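Local coordinates for protein nodulation fucosyltransferase NodZ (Bradyrhizobium sp., PDB 2HHC) that is a nodulation protein of the GT-B clan, whose members fold into two Rossmann-like domains, at residues 55-60 against 259-264; 86-91 against 97-102; 199-204 against 281-286. All coordinates share one frame; numbering follows the deposited sequence.

Contact 1. Residues 55-60 against 259-264; sequences PAFFEP and MGIEGG
The ring of Phe57 reaches across from the short helix 54-57 to helix 258-274, where Ile261 and Gly264, one turn apart, receive it. With chi1 at -60°, its CG lies opposite the carbonyl carbon, and the ring projects to the partner helix although the bond that starts the side chain does not aim there. CE1 and CZ do the touching. CE1 meets the backbone of Ile261 in the ring plane, 3.6 Å from Ile261 O, so that the slightly positive rim of the ring faces a carbonyl oxygen. The same Phe57 CE1 is 3.8 Å from Gly264 CA, which approaches obliquely; glycine suits this place because its bare CA admits the aromatic rim close to the helix backbone.

Ile261 supplies the aliphatic half. Its chi2 of -68° folds CD1 round, and this methyl ends 3.7 Å from Phe57 CZ. CG2, the other branch, lies 4.0 Å from Phe57 CE1. CD1 is also 4.1 Å from Ala56 CB, a short side chain that points at the helix and sits over one face of the neighbouring Phe57 ring, near its rim. Beyond the two segments, Phe15 meets the Phe57 ring edge-to-face and Leu268, further along the helix, packs against it.

No hydrogen bond joins the two segments. Between them the fit is apolar, with one polarised ring edge, while the salt bridge of Glu262 to Arg157 lies beside it. The contact joins the helix between strands 35-39 and 63-64 of one sheet to the helix before strand 279-283 of the other, consistent with a place where the two domains meet.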
loop_
_atom_site.group_PDB
_atom_site.type_symbol
_atom_site.label_atom_id
_atom_site.label_comp_id
_atom_site.label_asym_id
_atom_site.label_seq_id
_atom_site.Cartn_x
_atom_site.Cartn_y
_atom_site.Cartn_z
ATOM N N PRO A 55 0.018 -6.879 -13.204
ATOM C CA PRO A 55 -0.704 -8.110 -13.512
ATOM C C PRO A 55 -0.255 -9.392 -12.824
ATOM O O PRO A 55 -0.898 -10.390 -12.914
ATOM C CB PRO A 55 -0.542 -8.249 -15.033
ATOM C CG PRO A 55 -0.087 -6.912 -15.498
ATOM C CD PRO A 55 0.651 -6.300 -14.394
ATOM N N ALA A 56 0.897 -9.342 -12.180
ATOM C CA ALA A 56 1.343 -10.480 -11.418
ATOM C C ALA A 56 0.518 -10.652 -10.127
ATOM O O ALA A 56 0.454 -11.743 -9.605
ATOM C CB ALA A 56 2.850 -10.379 -11.116
ATOM N N PHE A 57 -0.108 -9.562 -9.660
ATOM C CA PHE A 57 -0.845 -9.593 -8.426
ATOM C C PHE A 57 -2.324 -9.259 -8.536
ATOM O O PHE A 57 -3.114 -9.709 -7.705
ATOM C CB PHE A 57 -0.168 -8.632 -7.430
ATOM C CG PHE A 57 1.279 -9.024 -7.144
ATOM C CD1 PHE A 57 1.598 -10.136 -6.410
ATOM C CD2 PHE A 57 2.320 -8.328 -7.730
ATOM C CE1 PHE A 57 2.917 -10.520 -6.229
ATOM C CE2 PHE A 57 3.654 -8.705 -7.557
ATOM C CZ PHE A 57 3.952 -9.782 -6.793
ATOM N N PHE A 58 -2.655 -8.460 -9.558
ATOM C CA PHE A 58 -4.042 -7.984 -9.752
ATOM C C PHE A 58 -4.536 -8.397 -11.126
ATOM O O PHE A 58 -3.761 -8.558 -12.052
ATOM C CB PHE A 58 -4.090 -6.463 -9.604
ATOM C CG PHE A 58 -3.810 -6.000 -8.204
ATOM C CD1 PHE A 58 -4.807 -5.968 -7.263
ATOM C CD2 PHE A 58 -2.552 -5.702 -7.820
ATOM C CE1 PHE A 58 -4.523 -5.587 -5.967
ATOM C CE2 PHE A 58 -2.279 -5.316 -6.511
ATOM C CZ PHE A 58 -3.276 -5.254 -5.602
ATOM N N GLU A 59 -5.845 -8.478 -11.236
ATOM C CA GLU A 59 -6.507 -8.768 -12.508
ATOM C C GLU A 59 -6.446 -7.582 -13.458
ATOM O O GLU A 59 -6.312 -6.424 -13.001
ATOM C CB GLU A 59 -7.954 -9.209 -12.241
ATOM C CG GLU A 59 -8.028 -10.540 -11.455
ATOM C CD GLU A 59 -9.389 -11.074 -11.320
ATOM O OE1 GLU A 59 -10.367 -10.310 -11.470
ATOM O OE2 GLU A 59 -9.509 -12.302 -11.087
ATOM N N PRO A 60 -6.499 -7.853 -14.772
ATOM C CA PRO A 60 -6.522 -6.753 -15.747
ATOM C C PRO A 60 -7.590 -5.749 -15.447
ATOM O O PRO A 60 -8.698 -6.134 -15.062
ATOM C CB PRO A 60 -6.860 -7.472 -17.070
ATOM C CG PRO A 60 -6.423 -8.858 -16.890
ATOM C CD PRO A 60 -6.578 -9.173 -15.429
ATOM N N MET A 259 10.058 -16.897 -5.468
ATOM C CA MET A 259 10.022 -16.465 -4.067
ATOM C C MET A 259 9.788 -14.936 -3.918
ATOM O O MET A 259 9.300 -14.484 -2.895
ATOM N N GLY A 260 10.091 -14.140 -4.948
ATOM C CA GLY A 260 9.702 -12.703 -4.917
ATOM C C GLY A 260 8.184 -12.536 -5.050
ATOM O O GLY A 260 7.537 -11.741 -4.357
ATOM N N ILE A 261 7.618 -13.302 -5.974
ATOM C CA ILE A 261 6.182 -13.305 -6.152
ATOM C C ILE A 261 5.493 -13.829 -4.923
ATOM O O ILE A 261 4.478 -13.284 -4.471
ATOM C CB ILE A 261 5.739 -14.121 -7.367
ATOM C CG1 ILE A 261 6.353 -13.544 -8.619
ATOM C CG2 ILE A 261 4.208 -14.106 -7.490
ATOM C CD1 ILE A 261 5.825 -12.180 -8.975
ATOM N N GLU A 262 6.048 -14.881 -4.327
ATOM C CA GLU A 262 5.474 -15.376 -3.098
ATOM C C GLU A 262 5.570 -14.350 -1.947
ATOM O O GLU A 262 4.672 -14.239 -1.153
ATOM C CB GLU A 262 6.076 -16.745 -2.714
ATOM C CG GLU A 262 5.552 -17.335 -1.424
ATOM C CD GLU A 262 4.005 -17.349 -1.322
ATOM O OE1 GLU A 262 3.323 -17.604 -2.356
ATOM O OE2 GLU A 262 3.487 -17.110 -0.206
ATOM N N GLY A 263 6.658 -13.564 -1.896
ATOM C CA GLY A 263 6.761 -12.493 -0.938
ATOM C C GLY A 263 5.649 -11.446 -1.138
ATOM O O GLY A 263 5.091 -10.941 -0.199
ATOM N N GLY A 264 5.400 -11.134 -2.398
ATOM C CA GLY A 264 4.359 -10.166 -2.746
ATOM C C GLY A 264 3.000 -10.662 -2.366
ATOM O O GLY A 264 2.186 -9.948 -1.792
#

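Contact 2. Residues 86-91 against 97-102. With PO4 (phosphate ion), chain B.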
loop_
_atom_site.group_PDB
_atom_site.type_symbol
_atom_site.label_atom_id
_atom_site.label_comp_id
_atom_site.label_asym_id
_atom_site.label_seq_id
_atom_site.Cartn_x
_atom_site.Cartn_y
_atom_site.Cartn_z
ATOM N N PRO A 86 7.020 15.937 -14.156
ATOM C CA PRO A 86 7.930 17.065 -13.885
ATOM C C PRO A 86 8.960 17.299 -15.002
ATOM O O PRO A 86 9.189 16.444 -15.857
ATOM C CB PRO A 86 8.610 16.616 -12.593
ATOM C CG PRO A 86 7.633 15.726 -11.931
ATOM C CD PRO A 86 7.067 14.938 -13.080
ATOM N N ARG A 87 9.547 18.481 -15.007
ATOM C CA ARG A 87 10.386 18.910 -16.142
ATOM C C ARG A 87 11.616 18.034 -16.332
ATOM O O ARG A 87 12.123 17.907 -17.443
ATOM C CB ARG A 87 10.774 20.386 -15.998
ATOM C CG ARG A 87 9.542 21.250 -16.069
ATOM C CD ARG A 87 9.764 22.763 -16.135
ATOM N NE ARG A 87 8.822 23.448 -15.227
ATOM C CZ ARG A 87 7.482 23.296 -15.227
ATOM N NH1 ARG A 87 6.857 22.493 -16.098
ATOM N NH2 ARG A 87 6.739 23.955 -14.340
ATOM N N TRP A 88 12.073 17.419 -15.248
ATOM C CA TRP A 88 13.222 16.481 -15.330
ATOM C C TRP A 88 13.064 15.428 -16.403
ATOM O O TRP A 88 14.022 15.060 -17.032
ATOM C CB TRP A 88 13.380 15.793 -13.982
ATOM C CG TRP A 88 14.582 14.900 -13.817
ATOM C CD1 TRP A 88 15.785 15.259 -13.317
ATOM C CD2 TRP A 88 14.629 13.481 -14.033
ATOM N NE1 TRP A 88 16.611 14.140 -13.223
ATOM C CE2 TRP A 88 15.950 13.060 -13.703
ATOM C CE3 TRP A 88 13.727 12.539 -14.523
ATOM C CZ2 TRP A 88 16.350 11.711 -13.764
ATOM C CZ3 TRP A 88 14.176 11.196 -14.653
ATOM C CH2 TRP A 88 15.456 10.814 -14.256
ATOM N N TRP A 89 11.838 14.999 -16.652
ATOM C CA TRP A 89 11.527 13.944 -17.590
ATOM C C TRP A 89 11.678 14.370 -19.033
ATOM O O TRP A 89 11.569 13.522 -19.929
ATOM C CB TRP A 89 10.121 13.359 -17.318
ATOM C CG TRP A 89 10.163 12.585 -16.008
ATOM C CD1 TRP A 89 10.001 13.066 -14.742
ATOM C CD2 TRP A 89 10.498 11.196 -15.873
ATOM N NE1 TRP A 89 10.195 12.062 -13.833
ATOM C CE2 TRP A 89 10.503 10.906 -14.493
ATOM C CE3 TRP A 89 10.765 10.176 -16.774
ATOM C CZ2 TRP A 89 10.800 9.634 -13.994
ATOM C CZ3 TRP A 89 11.035 8.915 -16.281
ATOM C CH2 TRP A 89 11.048 8.647 -14.904
ATOM N N ASN A 90 11.920 15.657 -19.274
ATOM C CA ASN A 90 12.246 16.111 -20.639
ATOM C C ASN A 90 13.749 16.014 -20.974
ATOM O O ASN A 90 14.127 16.258 -22.125
ATOM C CB ASN A 90 11.794 17.557 -20.817
ATOM C CG ASN A 90 10.299 17.707 -20.731
ATOM O OD1 ASN A 90 9.568 17.114 -21.501
ATOM N ND2 ASN A 90 9.854 18.476 -19.801
ATOM N N ARG A 91 14.565 15.716 -19.968
ATOM C CA ARG A 91 16.034 15.623 -20.146
ATOM C C ARG A 91 16.373 14.440 -21.024
ATOM O O ARG A 91 15.668 13.438 -21.003
ATOM C CB ARG A 91 16.733 15.533 -18.780
ATOM C CG ARG A 91 16.519 16.768 -17.941
ATOM C CD ARG A 91 17.498 16.986 -16.814
ATOM N NE ARG A 91 16.872 17.748 -15.726
ATOM C CZ ARG A 91 16.422 19.008 -15.795
ATOM N NH1 ARG A 91 16.532 19.725 -16.895
ATOM N NH2 ARG A 91 15.848 19.559 -14.733
ATOM N N ILE A 97 20.174 9.036 -16.002
ATOM C CA ILE A 97 20.819 7.910 -15.287
ATOM C C ILE A 97 20.906 8.269 -13.796
ATOM O O ILE A 97 20.611 7.445 -12.938
ATOM C CB ILE A 97 22.188 7.604 -15.863
ATOM C CG1 ILE A 97 22.147 7.126 -17.321
ATOM C CG2 ILE A 97 22.926 6.546 -15.041
ATOM C CD1 ILE A 97 21.506 5.809 -17.511
ATOM N N ASN A 98 21.345 9.491 -13.482
ATOM C CA ASN A 98 21.448 9.962 -12.093
ATOM C C ASN A 98 20.075 10.395 -11.585
ATOM O O ASN A 98 19.544 11.406 -12.057
ATOM C CB ASN A 98 22.288 11.218 -12.024
ATOM C CG ASN A 98 22.627 11.634 -10.619
ATOM O OD1 ASN A 98 22.712 10.826 -9.686
ATOM N ND2 ASN A 98 22.857 12.920 -10.467
ATOM N N ARG A 99 19.502 9.642 -10.667
ATOM C CA ARG A 99 18.187 9.978 -10.100
ATOM C C ARG A 99 18.227 9.841 -8.579
ATOM O O ARG A 99 17.650 8.912 -8.043
ATOM C CB ARG A 99 17.093 9.151 -10.790
ATOM C CG ARG A 99 15.671 9.548 -10.399
ATOM C CD ARG A 99 14.570 8.899 -11.199
ATOM N NE ARG A 99 13.283 9.251 -10.591
ATOM C CZ ARG A 99 12.678 10.417 -10.715
ATOM N NH1 ARG A 99 13.168 11.330 -11.515
ATOM N NH2 ARG A 99 11.573 10.666 -10.052
ATOM N N PRO A 100 18.899 10.789 -7.903
ATOM C CA PRO A 100 19.092 10.729 -6.463
ATOM C C PRO A 100 17.817 11.083 -5.713
ATOM O O PRO A 100 16.898 11.651 -6.289
ATOM C CB PRO A 100 20.126 11.809 -6.220
ATOM C CG PRO A 100 19.944 12.746 -7.288
ATOM C CD PRO A 100 19.523 11.984 -8.478
ATOM N N ASP A 101 17.833 10.779 -4.421
ATOM C CA ASP A 101 16.659 10.988 -3.590
ATOM C C ASP A 101 16.256 12.459 -3.578
ATOM O O ASP A 101 15.054 12.730 -3.641
ATOM C CB ASP A 101 16.899 10.459 -2.167
ATOM C CG ASP A 101 16.697 8.943 -2.057
ATOM O OD1 ASP A 101 16.427 8.234 -3.056
ATOM O OD2 ASP A 101 16.790 8.444 -0.906
ATOM N N GLU A 102 17.217 13.373 -3.626
ATOM C CA GLU A 102 16.891 14.810 -3.645
ATOM C C GLU A 102 16.000 15.151 -4.846
ATOM O O GLU A 102 15.073 15.950 -4.723
ATOM C CB GLU A 102 18.118 15.728 -3.510
ATOM C CG GLU A 102 19.087 15.758 -4.643
ATOM C CD GLU A 102 20.105 16.861 -4.428
ATOM O OE1 GLU A 102 19.755 18.074 -4.545
ATOM O OE2 GLU A 102 21.264 16.513 -4.097
HETATM P P PO4 B . 12.948 19.390 -12.006
HETATM O O1 PO4 B . 13.423 19.586 -10.561
HETATM O O2 PO4 B . 11.781 18.343 -12.174
HETATM O O3 PO4 B . 12.533 20.752 -12.510
HETATM O O4 PO4 B . 14.171 18.987 -12.808
HETATM O O HOH W 1 19.482 13.942 -12.342
#
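Trp88 carries the Arg99 guanidinium on one face of its indole, with NH1 hanging toward the rim 3.3 Å from Trp88 CE3. At the edge of that indole, near its plane, lie the carbonyl oxygen of Asn98 and a water. The guanidinium has a second aromatic neighbour: Trp89 CZ2 sits over its centre, 3.9 Å from Arg99 CZ. Trp88 CE3 in turn rests over the rim of one Trp89 face, so the arginine head fills the angle between two indoles. Its contact with Trp88 is a cation-pi interaction, CZ being 4.5 Å from the centroid of the six-membered ring and 19° off its normal, although the two planes are tilted 62° apart.

An extended chain brings Arg99 there. CG, CD and NE run out straight, and CD passes 3.7 Å from Trp88 CH2. Arginine suits the place because its methylenes pack on the indole while its nitrogens keep polar partners: Glu107, which also accepts from Trp89 NE1, forms a salt bridge with NH2.

The segments belong to a beta-alpha-beta crossover. Strand 84-85 leads through the 3-10 turn 87-90 and a loop into helix 101-116, with Pro100 at its N-cap, and the chain returns as the neighbouring parallel strand 125-128.

Trp88 NE1 gives its hydrogen to the water at 3.0 Å, and that water donates to Asn98 O. On the 3-10 turn, a phosphate ion, probably from the crystallisation liquor, accepts from Trp88 N through its O2 at 3.2 Å; in one of its two conformers Arg91 also points NH2 at O4, a weak and doubtful bond.

Contact 3. Residues 199-204 against 281-286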
loop_
_atom_site.group_PDB
_atom_site.type_symbol
_atom_site.label_atom_id
_atom_site.label_comp_id
_atom_site.label_asym_id
_atom_site.label_seq_id
_atom_site.Cartn_x
_atom_site.Cartn_y
_atom_site.Cartn_z
ATOM N N HIS A 199 8.275 -4.868 24.339
ATOM C CA HIS A 199 7.436 -4.411 25.440
ATOM C C HIS A 199 6.282 -3.534 24.983
ATOM O O HIS A 199 5.157 -3.715 25.426
ATOM C CB HIS A 199 8.260 -3.648 26.461
ATOM C CG HIS A 199 7.468 -3.167 27.634
ATOM N ND1 HIS A 199 6.875 -4.029 28.529
ATOM C CD2 HIS A 199 7.205 -1.918 28.089
ATOM C CE1 HIS A 199 6.257 -3.334 29.469
ATOM N NE2 HIS A 199 6.445 -2.049 29.228
ATOM N N GLN A 200 6.568 -2.598 24.078
ATOM C CA GLN A 200 5.551 -1.664 23.578
ATOM C C GLN A 200 4.449 -2.382 22.834
ATOM O O GLN A 200 3.284 -2.087 23.045
ATOM C CB GLN A 200 6.213 -0.599 22.683
ATOM C CG GLN A 200 7.033 0.333 23.466
ATOM C CD GLN A 200 7.691 1.414 22.646
ATOM O OE1 GLN A 200 7.890 1.275 21.436
ATOM N NE2 GLN A 200 8.017 2.520 23.313
ATOM N N VAL A 201 4.806 -3.329 21.975
ATOM C CA VAL A 201 3.871 -4.167 21.302
ATOM C C VAL A 201 3.004 -4.947 22.264
ATOM O O VAL A 201 1.812 -5.076 22.073
ATOM C CB VAL A 201 4.596 -5.165 20.336
ATOM C CG1 VAL A 201 3.647 -6.205 19.801
ATOM C CG2 VAL A 201 5.269 -4.370 19.165
ATOM N N CYS A 202 3.624 -5.472 23.312
ATOM C CA CYS A 202 2.842 -6.164 24.314
ATOM C C CYS A 202 1.849 -5.251 25.001
ATOM O O CYS A 202 0.724 -5.691 25.243
ATOM C CB CYS A 202 3.704 -6.876 25.352
ATOM S SG CYS A 202 4.698 -8.243 24.654
ATOM N N MET A 203 2.272 -4.041 25.358
ATOM C CA MET A 203 1.362 -3.057 25.954
ATOM C C MET A 203 0.177 -2.753 25.033
ATOM O O MET A 203 -0.964 -2.633 25.496
ATOM C CB MET A 203 2.076 -1.705 26.180
ATOM C CG MET A 203 3.416 -1.716 26.896
ATOM S SD MET A 203 3.902 -0.003 27.194
ATOM C CE MET A 203 5.433 0.291 26.369
ATOM N N ALA A 204 0.441 -2.602 23.738
ATOM C CA ALA A 204 -0.623 -2.347 22.761
ATOM C C ALA A 204 -1.583 -3.522 22.707
ATOM O O ALA A 204 -2.800 -3.321 22.647
ATOM C CB ALA A 204 -0.050 -2.064 21.387
ATOM N N ILE A 281 -3.617 -2.833 15.468
ATOM C CA ILE A 281 -2.475 -2.188 16.096
ATOM C C ILE A 281 -1.438 -1.923 15.001
ATOM O O ILE A 281 -1.003 -2.845 14.299
ATOM C CB ILE A 281 -1.858 -3.082 17.203
ATOM C CG1 ILE A 281 -2.836 -3.216 18.379
ATOM C CG2 ILE A 281 -0.536 -2.488 17.638
ATOM C CD1 ILE A 281 -2.538 -4.308 19.310
ATOM N N ARG A 282 -1.089 -0.659 14.839
ATOM C CA ARG A 282 -0.150 -0.191 13.793
ATOM C C ARG A 282 1.194 0.155 14.428
ATOM O O ARG A 282 1.374 1.214 15.037
ATOM C CB ARG A 282 -0.709 1.057 13.115
ATOM C CG ARG A 282 -2.084 0.894 12.475
ATOM C CD ARG A 282 -2.508 2.114 11.769
ATOM N NE ARG A 282 -1.832 2.266 10.473
ATOM C CZ ARG A 282 -1.895 3.345 9.706
ATOM N NH1 ARG A 282 -2.581 4.412 10.076
ATOM N NH2 ARG A 282 -1.277 3.348 8.532
ATOM N N PHE A 283 2.173 -0.724 14.239
ATOM C CA PHE A 283 3.488 -0.537 14.819
ATOM C C PHE A 283 4.534 -0.561 13.673
ATOM O O PHE A 283 5.038 -1.617 13.303
ATOM C CB PHE A 283 3.713 -1.643 15.870
ATOM C CG PHE A 283 4.795 -1.372 16.809
ATOM C CD1 PHE A 283 6.097 -1.762 16.492
ATOM C CD2 PHE A 283 4.557 -0.703 18.007
ATOM C CE1 PHE A 283 7.142 -1.522 17.372
ATOM C CE2 PHE A 283 5.599 -0.447 18.894
ATOM C CZ PHE A 283 6.895 -0.850 18.590
ATOM N N PRO A 284 4.817 0.624 13.037
ATOM C CA PRO A 284 4.375 2.004 13.358
ATOM C C PRO A 284 3.142 2.412 12.558
ATOM O O PRO A 284 2.838 1.860 11.518
ATOM C CB PRO A 284 5.595 2.831 12.953
ATOM C CG PRO A 284 6.272 2.009 11.911
ATOM C CD PRO A 284 5.999 0.551 12.200
ATOM N N PRO A 285 2.442 3.507 13.027
ATOM C CA PRO A 285 1.300 4.040 12.235
ATOM C C PRO A 285 1.699 4.821 10.997
ATOM O O PRO A 285 0.816 5.181 10.194
ATOM C CB PRO A 285 0.576 4.959 13.238
ATOM C CG PRO A 285 1.665 5.416 14.120
ATOM C CD PRO A 285 2.526 4.177 14.324
ATOM N N THR A 286 2.988 5.076 10.803
ATOM C CA THR A 286 3.521 5.642 9.570
ATOM C C THR A 286 3.669 4.636 8.398
ATOM O O THR A 286 4.025 5.044 7.290
ATOM C CB THR A 286 4.912 6.244 9.833
ATOM O OG1 THR A 286 5.737 5.284 10.504
ATOM C CG2 THR A 286 4.814 7.468 10.703
#
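Phe283, at the end of strand 279-283, sends its side chain at helix 192-209 and meets Val201 and Gln200 there. From CB, which points to the helix, chi1 of -163° sets CG away from the backbone N and lays one ring face under Val201. CG and CD1 are each 3.8 Å from Val201 CG2, and CD2 and CE1 are scarcely farther from it, because the methyl stands over the middle of the ring. Its carbon is 3.6 Å from the ring centroid and 3° off the normal, an almost perfectly centred CH-pi contact. CE2 then passes Gln200 CB at 3.8 Å, and at the tip CZ comes 3.7 Å from Gln200 OE1. The amide oxygen thus sits at the ring edge, near the ring plane, with the amide itself turned steeply to the ring; glutamine serves through both its methylene and its polar end.

A second pair lies one turn farther along the helix, opposite Ile281. Ala204 is small enough for both branches of the isoleucine: CG2 rests 3.8 Å from Ala204 CB, while CD1 reaches Ala204 O at 3.5 Å. Val174 and Ile172 of strand 170-176 also touch Ile281, and Val176 touches Phe283, so these three residues of the adjacent strand continue the apolar surface.

Helix and strand run nearly antiparallel, their short axes at 166° and 9.8 Å apart. A helix laid in this way against parallel strands, with apolar side chains filling the layer between, is typical of the Rossmann-like alpha/beta domains of the GT-B fold.

Overall arrangement
The three contacts sample both halves of the chain. Contact 2 lies at the strand 84-85 edge of the first sheet, contact 3 packs a helix on the second sheet, and contact 1 joins a helix from the first half to helix 258-274, which leads directly into strand 279-283 of contact 3. Along the chain, contact 2 is nested within the loop closed by contact 1, whereas the segments of contacts 1 and 3 alternate. Contact 1 has its centre 28 Å from each of the others, whose centres are 37 Å apart; none touch. This suits a two-domain GT-B protein, with local packing in each domain and a junction between them.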